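Local coordinates for protein putative peptidase (Parabacteroides merdae, PDB 4L8K) that probably hydrolyses peptide bonds as a serine peptidase of family S41, a member of the ClpP/crotonase clan, though its substrate is not known, at residues A[50-54]-A[71-77]; A[125-131]-A[159-165]; A[147-151]-A[306-312]; A[209-215]-A[232-238]. Residues are numbered along the deposited sequence.

Contact 1. Residues A[50-54]-A[71-77]; sequences QYELF and LISSFDM
The ring of Phe54 packs against the 71-77 turn and meets the ring of Phe75, which presents its edge to the Phe54 face in an offset edge-to-face pair (centroids 5.1 Å apart, planes at 64°). Residues 50-54 are the first turn of helix 50-61, in the region matching the tricorn protease C1 domain, closed by Phe54 N to Gln50 O at 3.0 Å. Residues 71-72 end strand 70-72, an edge strand of a small antiparallel sheet, and the chain then loops back so that Ser73 N bonds Asp76 O at 2.9 Å. Ser73 OG (chi1 p) makes an ST turn, accepting Phe75 N at 3.3 Å and Asp76 N at 3.1 Å. CA atoms lie nearest at Phe54-Ser73 (8.0 Å) and Tyr51-Phe75 (8.7 Å). Phe54 takes chi1 t, bringing CZ to 3.4 Å from Leu71 O and CE2 to 3.9 Å from Leu71 CG. Phe75, chi1 p, receives the edge of Tyr51 on its face (T-shaped, centroids 4.9 Å, planes at 60°). Trp261 adds another edge-to-face partner to Phe54. No hydrogen bond spans the segments, so van der Waals packing, mainly of aromatic rings, holds helix to turn, while polar bonds within 71-77 shape the turn.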
loop_
_atom_site.group_PDB
_atom_site.type_symbol
_atom_site.label_atom_id
_atom_site.label_comp_id
_atom_site.label_asym_id
_atom_site.label_seq_id
_atom_site.Cartn_x
_atom_site.Cartn_y
_atom_site.Cartn_z
ATOM N N GLN A 50 -32.133 7.716 8.817
ATOM C CA GLN A 50 -30.934 7.495 7.977
ATOM C C GLN A 50 -29.620 7.355 8.780
ATOM O O GLN A 50 -28.701 6.687 8.312
ATOM C CB GLN A 50 -30.776 8.614 6.930
ATOM C CG GLN A 50 -30.449 9.992 7.525
ATOM C CD GLN A 50 -30.648 11.083 6.515
ATOM O OE1 GLN A 50 -30.187 11.009 5.379
ATOM N NE2 GLN A 50 -31.360 12.115 6.896
ATOM N N TYR A 51 -29.538 7.980 9.969
ATOM C CA TYR A 51 -28.338 7.943 10.813
ATOM C C TYR A 51 -28.209 6.606 11.533
ATOM O O TYR A 51 -27.112 6.069 11.625
ATOM C CB TYR A 51 -28.383 9.106 11.821
ATOM C CG TYR A 51 -28.522 10.453 11.147
ATOM C CD1 TYR A 51 -27.459 11.016 10.440
ATOM C CD2 TYR A 51 -29.722 11.155 11.189
ATOM C CE1 TYR A 51 -27.587 12.252 9.803
ATOM C CE2 TYR A 51 -29.854 12.401 10.578
ATOM C CZ TYR A 51 -28.786 12.945 9.882
ATOM O OH TYR A 51 -28.917 14.177 9.282
ATOM N N GLU A 52 -29.335 6.079 12.044
ATOM C CA GLU A 52 -29.393 4.774 12.713
ATOM C C GLU A 52 -29.062 3.659 11.710
ATOM O O GLU A 52 -28.309 2.738 12.034
ATOM C CB GLU A 52 -30.782 4.565 13.328
ATOM C CG GLU A 52 -31.065 5.546 14.458
ATOM C CD GLU A 52 -32.527 5.771 14.818
ATOM O OE1 GLU A 52 -33.418 5.300 14.074
ATOM O OE2 GLU A 52 -32.782 6.451 15.836
ATOM N N LEU A 53 -29.616 3.757 10.480
ATOM C CA LEU A 53 -29.361 2.810 9.402
ATOM C C LEU A 53 -27.868 2.836 9.038
ATOM O O LEU A 53 -27.249 1.779 8.909
ATOM C CB LEU A 53 -30.248 3.135 8.153
ATOM C CG LEU A 53 -29.986 2.247 6.904
ATOM C CD1 LEU A 53 -30.413 0.803 7.150
ATOM C CD2 LEU A 53 -30.653 2.807 5.676
ATOM N N PHE A 54 -27.295 4.051 8.901
ATOM C CA PHE A 54 -25.894 4.216 8.553
ATOM C C PHE A 54 -24.974 3.559 9.613
ATOM O O PHE A 54 -24.031 2.851 9.255
ATOM C CB PHE A 54 -25.525 5.704 8.330
ATOM C CG PHE A 54 -24.105 5.884 7.806
ATOM C CD1 PHE A 54 -23.036 5.933 8.674
ATOM C CD2 PHE A 54 -23.848 5.964 6.438
ATOM C CE1 PHE A 54 -21.734 6.026 8.189
ATOM C CE2 PHE A 54 -22.532 6.076 5.958
ATOM C CZ PHE A 54 -21.495 6.122 6.839
ATOM N N LEU A 71 -18.466 2.488 3.843
ATOM C CA LEU A 71 -19.829 2.873 3.479
ATOM C C LEU A 71 -19.818 4.395 3.440
ATOM O O LEU A 71 -19.381 5.014 4.415
ATOM C CB LEU A 71 -20.888 2.323 4.464
ATOM C CG LEU A 71 -22.364 2.621 4.124
ATOM C CD1 LEU A 71 -22.815 1.896 2.849
ATOM C CD2 LEU A 71 -23.267 2.217 5.286
ATOM N N ILE A 72 -20.221 4.997 2.306
ATOM C CA ILE A 72 -20.150 6.437 2.144
ATOM C C ILE A 72 -21.509 7.046 1.897
ATOM O O ILE A 72 -22.182 6.702 0.924
ATOM C CB ILE A 72 -19.165 6.830 1.013
ATOM C CG1 ILE A 72 -17.838 6.038 1.110
ATOM C CG2 ILE A 72 -18.907 8.344 1.028
ATOM C CD1 ILE A 72 -16.974 6.002 -0.125
ATOM N N SER A 73 -21.882 8.005 2.752
ATOM C CA SER A 73 -23.091 8.806 2.626
ATOM C C SER A 73 -22.636 10.251 2.487
ATOM O O SER A 73 -21.428 10.516 2.443
ATOM C CB SER A 73 -24.017 8.611 3.829
ATOM O OG SER A 73 -23.506 9.223 5.001
ATOM N N SER A 74 -23.587 11.188 2.439
ATOM C CA SER A 74 -23.272 12.593 2.318
ATOM C C SER A 74 -22.939 13.206 3.690
ATOM O O SER A 74 -22.424 14.316 3.734
ATOM C CB SER A 74 -24.431 13.310 1.644
ATOM O OG SER A 74 -24.362 13.056 0.249
ATOM N N PHE A 75 -23.169 12.473 4.790
ATOM C CA PHE A 75 -22.919 12.961 6.158
ATOM C C PHE A 75 -21.750 12.247 6.847
ATOM O O PHE A 75 -21.186 12.819 7.779
ATOM C CB PHE A 75 -24.176 12.848 7.043
ATOM C CG PHE A 75 -24.898 11.515 7.012
ATOM C CD1 PHE A 75 -24.575 10.508 7.923
ATOM C CD2 PHE A 75 -25.942 11.284 6.106
ATOM C CE1 PHE A 75 -25.255 9.285 7.911
ATOM C CE2 PHE A 75 -26.611 10.049 6.087
ATOM C CZ PHE A 75 -26.259 9.062 6.993
ATOM N N ASP A 76 -21.402 11.009 6.427
ATOM C CA ASP A 76 -20.295 10.273 7.043
ATOM C C ASP A 76 -19.768 9.170 6.152
ATOM O O ASP A 76 -20.354 8.829 5.134
ATOM C CB ASP A 76 -20.695 9.656 8.423
ATOM C CG ASP A 76 -19.525 9.389 9.387
ATOM O OD1 ASP A 76 -18.366 9.735 9.045
ATOM O OD2 ASP A 76 -19.770 8.839 10.475
HETATM N N MSE A 77 -18.630 8.627 6.556
HETATM C CA MSE A 77 -17.981 7.487 5.943
HETATM C C MSE A 77 -17.644 6.497 7.056
HETATM O O MSE A 77 -16.996 6.866 8.046
HETATM C CB MSE A 77 -16.724 7.903 5.177
HETATM C CG MSE A 77 -16.115 6.745 4.414
HETATM SE SE MSE A 77 -14.470 7.222 3.541
HETATM C CE MSE A 77 -13.402 7.233 4.958
#

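Contact 2. Residues A[125-131]-A[159-165]; sequences YGSFSSG and GGSMLYS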
loop_
_atom_site.group_PDB
_atom_site.type_symbol
_atom_site.label_atom_id
_atom_site.label_comp_id
_atom_site.label_asym_id
_atom_site.label_seq_id
_atom_site.Cartn_x
_atom_site.Cartn_y
_atom_site.Cartn_z
ATOM N N TYR A 125 9.073 9.573 -1.447
ATOM C CA TYR A 125 7.993 9.633 -2.418
ATOM C C TYR A 125 6.672 9.442 -1.646
ATOM O O TYR A 125 6.278 8.317 -1.331
ATOM C CB TYR A 125 8.207 8.591 -3.537
ATOM C CG TYR A 125 7.252 8.780 -4.698
ATOM C CD1 TYR A 125 7.173 9.996 -5.371
ATOM C CD2 TYR A 125 6.442 7.742 -5.134
ATOM C CE1 TYR A 125 6.296 10.173 -6.445
ATOM C CE2 TYR A 125 5.574 7.905 -6.214
ATOM C CZ TYR A 125 5.523 9.117 -6.881
ATOM O OH TYR A 125 4.667 9.295 -7.934
ATOM N N GLY A 126 6.044 10.560 -1.290
ATOM C CA GLY A 126 4.848 10.565 -0.458
ATOM C C GLY A 126 3.544 10.152 -1.096
ATOM O O GLY A 126 2.604 9.786 -0.385
ATOM N N SER A 127 3.430 10.274 -2.423
ATOM C CA SER A 127 2.160 9.983 -3.096
ATOM C C SER A 127 2.356 9.531 -4.526
ATOM O O SER A 127 3.003 10.243 -5.282
ATOM C CB SER A 127 1.266 11.232 -3.084
ATOM O OG SER A 127 0.037 10.964 -3.745
ATOM N N PHE A 128 1.719 8.411 -4.920
ATOM C CA PHE A 128 1.731 7.947 -6.312
ATOM C C PHE A 128 0.742 8.780 -7.174
ATOM O O PHE A 128 0.595 8.486 -8.356
ATOM C CB PHE A 128 1.465 6.415 -6.438
ATOM C CG PHE A 128 2.679 5.569 -6.140
ATOM C CD1 PHE A 128 3.647 5.354 -7.106
ATOM C CD2 PHE A 128 2.898 5.065 -4.869
ATOM C CE1 PHE A 128 4.800 4.619 -6.810
ATOM C CE2 PHE A 128 4.050 4.329 -4.575
ATOM C CZ PHE A 128 4.980 4.089 -5.554
ATOM N N SER A 129 0.083 9.832 -6.579
ATOM C CA SER A 129 -0.803 10.790 -7.258
ATOM C C SER A 129 0.004 11.989 -7.735
ATOM O O SER A 129 -0.426 12.730 -8.606
ATOM C CB SER A 129 -1.930 11.254 -6.342
ATOM O OG SER A 129 -2.881 10.225 -6.132
ATOM N N SER A 130 1.182 12.184 -7.154
ATOM C CA SER A 130 2.114 13.233 -7.540
ATOM C C SER A 130 3.089 12.609 -8.529
ATOM O O SER A 130 3.900 11.766 -8.154
ATOM C CB SER A 130 2.809 13.810 -6.308
ATOM O OG SER A 130 3.242 15.135 -6.564
ATOM N N GLY A 131 2.932 12.970 -9.792
ATOM C CA GLY A 131 3.709 12.457 -10.910
ATOM C C GLY A 131 5.214 12.603 -10.889
ATOM O O GLY A 131 5.774 13.572 -10.358
ATOM N N GLY A 159 -0.891 5.480 -1.930
ATOM C CA GLY A 159 -1.068 5.068 -3.317
ATOM C C GLY A 159 -1.322 6.212 -4.268
ATOM O O GLY A 159 -0.913 7.343 -4.019
ATOM N N GLY A 160 -1.980 5.894 -5.372
ATOM C CA GLY A 160 -2.276 6.837 -6.437
ATOM C C GLY A 160 -2.240 6.154 -7.784
ATOM O O GLY A 160 -2.873 5.101 -7.970
ATOM N N SER A 161 -1.478 6.720 -8.731
ATOM C CA SER A 161 -1.495 6.165 -10.081
ATOM C C SER A 161 -0.441 5.124 -10.320
ATOM O O SER A 161 0.751 5.357 -10.083
ATOM C CB SER A 161 -1.386 7.254 -11.140
ATOM O OG SER A 161 -1.434 6.694 -12.443
HETATM N N MSE A 162 -0.899 4.008 -10.917
HETATM C CA MSE A 162 -0.127 2.826 -11.330
HETATM C C MSE A 162 0.865 3.193 -12.444
HETATM O O MSE A 162 1.820 2.445 -12.701
HETATM C CB MSE A 162 -1.076 1.724 -11.829
HETATM C CG MSE A 162 -2.237 1.438 -10.873
HETATM SE SE MSE A 162 -2.512 -0.450 -10.509
HETATM C CE MSE A 162 -0.838 -0.723 -9.537
ATOM N N LEU A 163 0.604 4.316 -13.146
ATOM C CA LEU A 163 1.477 4.770 -14.215
ATOM C C LEU A 163 2.859 5.089 -13.629
ATOM O O LEU A 163 3.869 4.676 -14.193
ATOM C CB LEU A 163 0.862 5.991 -14.933
ATOM C CG LEU A 163 1.747 6.711 -15.980
ATOM C CD1 LEU A 163 1.757 5.958 -17.283
ATOM C CD2 LEU A 163 1.263 8.135 -16.225
ATOM N N TYR A 164 2.888 5.731 -12.449
ATOM C CA TYR A 164 4.136 6.120 -11.784
ATOM C C TYR A 164 4.736 4.960 -11.047
ATOM O O TYR A 164 5.965 4.842 -10.974
ATOM C CB TYR A 164 3.900 7.320 -10.862
ATOM C CG TYR A 164 3.218 8.442 -11.618
ATOM C CD1 TYR A 164 3.773 8.960 -12.792
ATOM C CD2 TYR A 164 1.988 8.938 -11.205
ATOM C CE1 TYR A 164 3.129 9.960 -13.516
ATOM C CE2 TYR A 164 1.357 9.962 -11.898
ATOM C CZ TYR A 164 1.934 10.469 -13.055
ATOM O OH TYR A 164 1.356 11.506 -13.731
ATOM N N SER A 165 3.876 4.075 -10.554
ATOM C CA SER A 165 4.305 2.842 -9.916
ATOM C C SER A 165 5.188 2.056 -10.896
ATOM O O SER A 165 6.352 1.842 -10.586
ATOM C CB SER A 165 3.087 2.034 -9.483
ATOM O OG SER A 165 3.495 1.117 -8.486
HETATM O O HOH W 1 -1.421 9.257 -2.312
#
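Two backbone hydrogen bonds join the segments, Phe128 N to Gly159 O at 3.0 Å and Ser161 N to Phe128 O at 2.7 Å, forming a single beta bridge between Phe128 and Gly160 (CA-CA 4.2 Å). The bridge ties the loop after strand 120-125 to the N-terminus of helix 162-169, within the S41 peptidase region. Ser161 is the N-cap, its OG accepting Leu163 N at 3.2 Å. Ser127 opens a type I turn to Ser130, and its OG makes an ST turn with Ser129 N (3.1 Å); a water links Ser127 OG (2.7 Å) to Gly159 O (2.6 Å). The backbone angles of Gly159 and Gly160 already favour glycine, and at Gly160 a CB would also clash with Ser129 N and Phe128 C. The Phe128 ring reaches the first helical turn, CE1 lying 3.6 Å from Ser165 CA. Tyr125 OH donates to Ser130 O at 2.6 Å and touches Tyr164 CB at 3.6 Å. Gly131 CA makes a CH-pi contact over the Tyr164 face, 3.5 Å from the ring centroid.

Contact 3. Residues A[147-151]-A[306-312]; sequences CKGLI and AIGLLLA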
loop_
_atom_site.group_PDB
_atom_site.type_symbol
_atom_site.label_atom_id
_atom_site.label_comp_id
_atom_site.label_asym_id
_atom_site.label_seq_id
_atom_site.Cartn_x
_atom_site.Cartn_y
_atom_site.Cartn_z
ATOM N N CYS A 147 27.048 7.515 -5.105
ATOM C CA CYS A 147 26.503 6.860 -3.919
ATOM C C CYS A 147 26.621 5.322 -4.015
ATOM O O CYS A 147 26.504 4.732 -5.092
ATOM C CB CYS A 147 25.056 7.296 -3.686
ATOM S SG CYS A 147 24.845 9.086 -3.491
ATOM N N LYS A 148 26.862 4.705 -2.864
ATOM C CA LYS A 148 26.984 3.256 -2.575
ATOM C C LYS A 148 25.608 2.557 -2.666
ATOM O O LYS A 148 25.517 1.393 -3.048
ATOM C CB LYS A 148 27.500 3.125 -1.117
ATOM C CG LYS A 148 28.638 2.186 -0.883
ATOM C CD LYS A 148 29.073 2.248 0.558
ATOM C CE LYS A 148 29.726 0.958 1.012
ATOM N NZ LYS A 148 28.753 -0.146 1.235
ATOM N N GLY A 149 24.570 3.249 -2.219
ATOM C CA GLY A 149 23.224 2.694 -2.231
ATOM C C GLY A 149 22.158 3.748 -2.142
ATOM O O GLY A 149 22.460 4.925 -1.962
ATOM N N LEU A 150 20.897 3.303 -2.247
ATOM C CA LEU A 150 19.729 4.157 -2.270
ATOM C C LEU A 150 18.709 3.757 -1.236
ATOM O O LEU A 150 18.437 2.574 -1.044
ATOM C CB LEU A 150 19.089 4.083 -3.682
ATOM C CG LEU A 150 17.782 4.885 -3.950
ATOM C CD1 LEU A 150 18.107 6.328 -4.269
ATOM C CD2 LEU A 150 17.037 4.314 -5.114
ATOM N N ILE A 151 18.089 4.765 -0.625
ATOM C CA ILE A 151 16.948 4.600 0.269
ATOM C C ILE A 151 15.746 5.169 -0.502
ATOM O O ILE A 151 15.774 6.351 -0.906
ATOM C CB ILE A 151 17.138 5.237 1.698
ATOM C CG1 ILE A 151 18.309 4.576 2.469
ATOM C CG2 ILE A 151 15.830 5.176 2.536
ATOM C CD1 ILE A 151 18.775 5.384 3.779
ATOM N N ALA A 306 18.643 1.631 7.811
ATOM C CA ALA A 306 18.831 1.554 6.361
ATOM C C ALA A 306 20.224 2.104 5.990
ATOM O O ALA A 306 20.942 1.467 5.209
ATOM C CB ALA A 306 17.719 2.320 5.648
ATOM N N ILE A 307 20.639 3.248 6.618
ATOM C CA ILE A 307 21.963 3.861 6.400
ATOM C C ILE A 307 23.038 2.863 6.856
ATOM O O ILE A 307 23.963 2.608 6.100
ATOM C CB ILE A 307 22.119 5.258 7.091
ATOM C CG1 ILE A 307 21.276 6.348 6.380
ATOM C CG2 ILE A 307 23.609 5.696 7.187
ATOM C CD1 ILE A 307 21.142 7.695 7.227
ATOM N N GLY A 308 22.862 2.282 8.056
ATOM C CA GLY A 308 23.784 1.291 8.612
ATOM C C GLY A 308 23.993 0.083 7.704
ATOM O O GLY A 308 25.124 -0.316 7.405
ATOM N N LEU A 309 22.892 -0.471 7.217
ATOM C CA LEU A 309 22.907 -1.624 6.316
ATOM C C LEU A 309 23.630 -1.330 4.993
ATOM O O LEU A 309 24.465 -2.122 4.591
ATOM C CB LEU A 309 21.487 -2.114 6.054
ATOM C CG LEU A 309 21.351 -3.435 5.318
ATOM C CD1 LEU A 309 22.159 -4.572 6.017
ATOM C CD2 LEU A 309 19.889 -3.811 5.222
ATOM N N LEU A 310 23.326 -0.199 4.345
ATOM C CA LEU A 310 23.954 0.202 3.086
ATOM C C LEU A 310 25.453 0.527 3.228
ATOM O O LEU A 310 26.202 0.366 2.265
ATOM C CB LEU A 310 23.238 1.416 2.485
ATOM C CG LEU A 310 21.833 1.201 1.916
ATOM C CD1 LEU A 310 21.203 2.523 1.540
ATOM C CD2 LEU A 310 21.850 0.265 0.708
ATOM N N LEU A 311 25.877 1.015 4.406
ATOM C CA LEU A 311 27.276 1.358 4.686
ATOM C C LEU A 311 28.070 0.139 5.139
ATOM O O LEU A 311 29.304 0.192 5.135
ATOM C CB LEU A 311 27.398 2.472 5.737
ATOM C CG LEU A 311 26.966 3.875 5.293
ATOM C CD1 LEU A 311 27.178 4.864 6.423
ATOM C CD2 LEU A 311 27.668 4.331 3.981
ATOM N N ALA A 312 27.377 -0.949 5.546
ATOM C CA ALA A 312 28.024 -2.176 5.999
ATOM C C ALA A 312 28.878 -2.708 4.857
ATOM O O ALA A 312 28.372 -3.007 3.771
ATOM C CB ALA A 312 26.992 -3.186 6.473
#
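Ala306 starts the packing: its CB meets Ile151 CD1 at 3.7 Å, and Ala306 CA is 7.1 Å from Ile151 CA. One residue on, Ile307 sets CG1 3.7 Å from the same Ile151 CD1, so that methyl sits against two successive helix residues, and Ile307 also touches Ile120 on the neighbouring strand. Here helix 301-311 packs against one face of the mixed beta-sheet of the S41 domain, nearly antiparallel to strand 149-153 (166° between the short axes, 8.9 Å at closest approach), as in alpha/beta layer packing. Leu310 fills the middle of the contact, with CD1 3.7 Å from Ile151 CG1, 3.8 Å from Leu150 O and 4.0 Å from Gly149 C. A CB on Gly149 would point at the helix and clash with Leu310 CD2. With glycine there, Gly149 CA lies 5.9 Å from Leu310 CA. At the helix C-terminus Lys148 NZ donates to Leu310 O at 2.8 Å. Leu311 CD2 lies 4.2 Å from Lys148 CD.

Contact 4. Residues A[209-215]-A[232-238]; sequences WLRPVIV and MRLLPQV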
loop_
_atom_site.group_PDB
_atom_site.type_symbol
_atom_site.label_atom_id
_atom_site.label_comp_id
_atom_site.label_asym_id
_atom_site.label_seq_id
_atom_site.Cartn_x
_atom_site.Cartn_y
_atom_site.Cartn_z
ATOM N N TRP A 209 18.926 1.630 -11.755
ATOM C CA TRP A 209 19.683 1.550 -10.507
ATOM C C TRP A 209 19.792 0.081 -10.103
ATOM O O TRP A 209 18.797 -0.542 -9.697
ATOM C CB TRP A 209 19.047 2.407 -9.402
ATOM C CG TRP A 209 19.863 2.477 -8.142
ATOM C CD1 TRP A 209 19.868 1.571 -7.117
ATOM C CD2 TRP A 209 20.773 3.525 -7.755
ATOM N NE1 TRP A 209 20.730 1.986 -6.122
ATOM C CE2 TRP A 209 21.292 3.182 -6.486
ATOM C CE3 TRP A 209 21.226 4.708 -8.374
ATOM C CZ2 TRP A 209 22.218 3.989 -5.814
ATOM C CZ3 TRP A 209 22.138 5.508 -7.700
ATOM C CH2 TRP A 209 22.604 5.157 -6.428
ATOM N N LEU A 210 21.000 -0.471 -10.232
ATOM C CA LEU A 210 21.221 -1.882 -9.938
ATOM C C LEU A 210 22.073 -2.065 -8.681
ATOM O O LEU A 210 22.326 -3.189 -8.275
ATOM C CB LEU A 210 21.839 -2.581 -11.158
ATOM C CG LEU A 210 21.017 -2.520 -12.477
ATOM C CD1 LEU A 210 21.713 -3.286 -13.586
ATOM C CD2 LEU A 210 19.596 -3.043 -12.297
ATOM N N ARG A 211 22.454 -0.954 -8.035
ATOM C CA ARG A 211 23.164 -0.936 -6.770
ATOM C C ARG A 211 22.181 -1.226 -5.622
ATOM O O ARG A 211 20.955 -1.164 -5.840
ATOM C CB ARG A 211 23.828 0.421 -6.570
ATOM C CG ARG A 211 25.187 0.540 -7.283
ATOM C CD ARG A 211 25.571 2.003 -7.344
ATOM N NE ARG A 211 24.883 2.622 -8.486
ATOM C CZ ARG A 211 24.885 3.917 -8.768
ATOM N NH1 ARG A 211 25.503 4.780 -7.964
ATOM N NH2 ARG A 211 24.283 4.362 -9.861
ATOM N N PRO A 212 22.656 -1.546 -4.390
ATOM C CA PRO A 212 21.703 -1.832 -3.296
ATOM C C PRO A 212 20.646 -0.734 -3.076
ATOM O O PRO A 212 20.908 0.464 -3.269
ATOM C CB PRO A 212 22.611 -1.981 -2.081
ATOM C CG PRO A 212 23.927 -2.453 -2.648
ATOM C CD PRO A 212 24.060 -1.689 -3.929
ATOM N N VAL A 213 19.415 -1.166 -2.736
ATOM C CA VAL A 213 18.265 -0.293 -2.471
ATOM C C VAL A 213 17.581 -0.741 -1.204
ATOM O O VAL A 213 17.273 -1.938 -1.060
ATOM C CB VAL A 213 17.216 -0.271 -3.652
ATOM C CG1 VAL A 213 15.998 0.607 -3.344
ATOM C CG2 VAL A 213 17.840 0.162 -4.958
ATOM N N ILE A 214 17.249 0.220 -0.326
ATOM C CA ILE A 214 16.410 -0.060 0.831
ATOM C C ILE A 214 15.076 0.644 0.598
ATOM O O ILE A 214 15.056 1.859 0.468
ATOM C CB ILE A 214 16.998 0.276 2.237
ATOM C CG1 ILE A 214 18.500 -0.166 2.404
ATOM C CG2 ILE A 214 16.085 -0.274 3.338
ATOM C CD1 ILE A 214 18.810 -1.651 2.312
ATOM N N VAL A 215 13.980 -0.115 0.514
ATOM C CA VAL A 215 12.623 0.428 0.366
ATOM C C VAL A 215 12.035 0.516 1.782
ATOM O O VAL A 215 12.051 -0.474 2.512
ATOM C CB VAL A 215 11.717 -0.367 -0.635
ATOM C CG1 VAL A 215 10.263 0.139 -0.612
ATOM C CG2 VAL A 215 12.277 -0.309 -2.058
HETATM N N MSE A 232 9.142 -4.504 -6.043
HETATM C CA MSE A 232 10.477 -4.146 -5.577
HETATM C C MSE A 232 11.129 -5.271 -4.772
HETATM O O MSE A 232 12.305 -5.544 -5.013
HETATM C CB MSE A 232 10.452 -2.831 -4.775
HETATM C CG MSE A 232 10.081 -1.618 -5.648
HETATM SE SE MSE A 232 11.432 -1.122 -6.974
HETATM C CE MSE A 232 12.704 -0.406 -5.786
ATOM N N ARG A 233 10.365 -5.981 -3.903
ATOM C CA ARG A 233 10.918 -7.068 -3.088
ATOM C C ARG A 233 11.295 -8.306 -3.904
ATOM O O ARG A 233 11.884 -9.237 -3.335
ATOM C CB ARG A 233 9.990 -7.458 -1.912
ATOM C CG ARG A 233 8.536 -7.747 -2.252
ATOM C CD ARG A 233 8.307 -9.123 -2.816
ATOM N NE ARG A 233 6.875 -9.424 -2.845
ATOM C CZ ARG A 233 6.246 -10.061 -1.873
ATOM N NH1 ARG A 233 6.914 -10.484 -0.810
ATOM N NH2 ARG A 233 4.943 -10.292 -1.960
ATOM N N LEU A 234 10.975 -8.343 -5.221
ATOM C CA LEU A 234 11.373 -9.463 -6.086
ATOM C C LEU A 234 12.774 -9.265 -6.625
ATOM O O LEU A 234 13.336 -10.179 -7.210
ATOM C CB LEU A 234 10.413 -9.592 -7.302
ATOM C CG LEU A 234 8.907 -9.757 -7.047
ATOM C CD1 LEU A 234 8.152 -9.689 -8.354
ATOM C CD2 LEU A 234 8.610 -11.068 -6.332
ATOM N N LEU A 235 13.332 -8.063 -6.466
ATOM C CA LEU A 235 14.603 -7.686 -7.057
ATOM C C LEU A 235 15.788 -7.973 -6.132
ATOM O O LEU A 235 15.723 -7.733 -4.918
ATOM C CB LEU A 235 14.541 -6.221 -7.494
ATOM C CG LEU A 235 13.317 -5.875 -8.403
ATOM C CD1 LEU A 235 13.267 -4.387 -8.727
ATOM C CD2 LEU A 235 13.313 -6.714 -9.700
ATOM N N PRO A 236 16.868 -8.557 -6.715
ATOM C CA PRO A 236 18.022 -8.988 -5.894
ATOM C C PRO A 236 18.739 -7.865 -5.123
ATOM O O PRO A 236 19.283 -8.139 -4.049
ATOM C CB PRO A 236 18.979 -9.635 -6.922
ATOM C CG PRO A 236 18.557 -9.099 -8.270
ATOM C CD PRO A 236 17.049 -8.924 -8.139
ATOM N N GLN A 237 18.760 -6.622 -5.646
ATOM C CA GLN A 237 19.449 -5.524 -4.964
ATOM C C GLN A 237 18.555 -4.838 -3.927
ATOM O O GLN A 237 19.045 -3.963 -3.208
ATOM C CB GLN A 237 19.993 -4.482 -5.969
ATOM C CG GLN A 237 18.939 -3.518 -6.547
ATOM C CD GLN A 237 18.205 -4.024 -7.760
ATOM O OE1 GLN A 237 17.910 -5.225 -7.916
ATOM N NE2 GLN A 237 17.881 -3.091 -8.642
ATOM N N VAL A 238 17.287 -5.251 -3.811
ATOM C CA VAL A 238 16.337 -4.567 -2.928
ATOM C C VAL A 238 16.118 -5.286 -1.585
ATOM O O VAL A 238 15.866 -6.493 -1.546
ATOM C CB VAL A 238 14.958 -4.321 -3.638
ATOM C CG1 VAL A 238 13.925 -3.713 -2.688
ATOM C CG2 VAL A 238 15.103 -3.463 -4.895
#
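Val215, Val238, Val213 and Met232 make the apolar centre: Val215 CG2 is 3.8 Å from both Val238 CG1 and the selenomethionine Met232 CE, Val213 CB lies 4.0 Å from Val238 CG2, and Val213 CG1 is 4.2 Å from Met232 CE. This is a beta-alpha-beta crossover of the mixed S41 sheet: strand 213-217 leads through helix 224-232 to the adjacent parallel strand 238-242, and Met232 closes the helix while Val238 opens the second strand. Phe172 also touches Val213 and Met232, extending the apolar patch. Two consecutive type I turns, Met232 to Leu235 and Leu235 to Val238, bring the chain back beside the first strand, with Leu235 N on Met232 O (3.1 Å) and Val238 N on Leu235 O (3.1 Å). The parallel pairing begins at Val213 N to Gln237 O, 2.9 Å, and is supported by CA-H...O contacts of 3.4 Å from Pro212 CA to Gln237 O and from Val238 CA to Val213 O. At the polar edge the Gln237 side chain folds over residues 209-211, with CB 3.5 Å from Leu210 O and CG 3.2 Å from Arg211 O. Its NE2 also bonds Phe172 O and donates to Trp209 O at 2.9 Å.

Contacts 3 and 4 share the mixed sheet of the S41 domain. Strands 149-153 and 213-217 are neighbours, paired by probable hydrogen bonds Leu150 O to Ile214 N (2.7 Å) and Leu150 N to Pro212 O (3.0 Å); contact 3 adds a helix on a sheet face, whereas contact 4 joins successive parallel strands. Contact 2 stands about 24 Å and 19 Å, centre to centre, from contacts 3 and 4, and relies mainly on two main-chain bonds, whereas they combine aliphatic packing with one or two hydrogen bonds. Contact 1 lies apart, its centre about 48 Å from that of contact 3 across the chain's centre, and is aromatic. All are partly buried, contacts 3 and 4 more than contact 1.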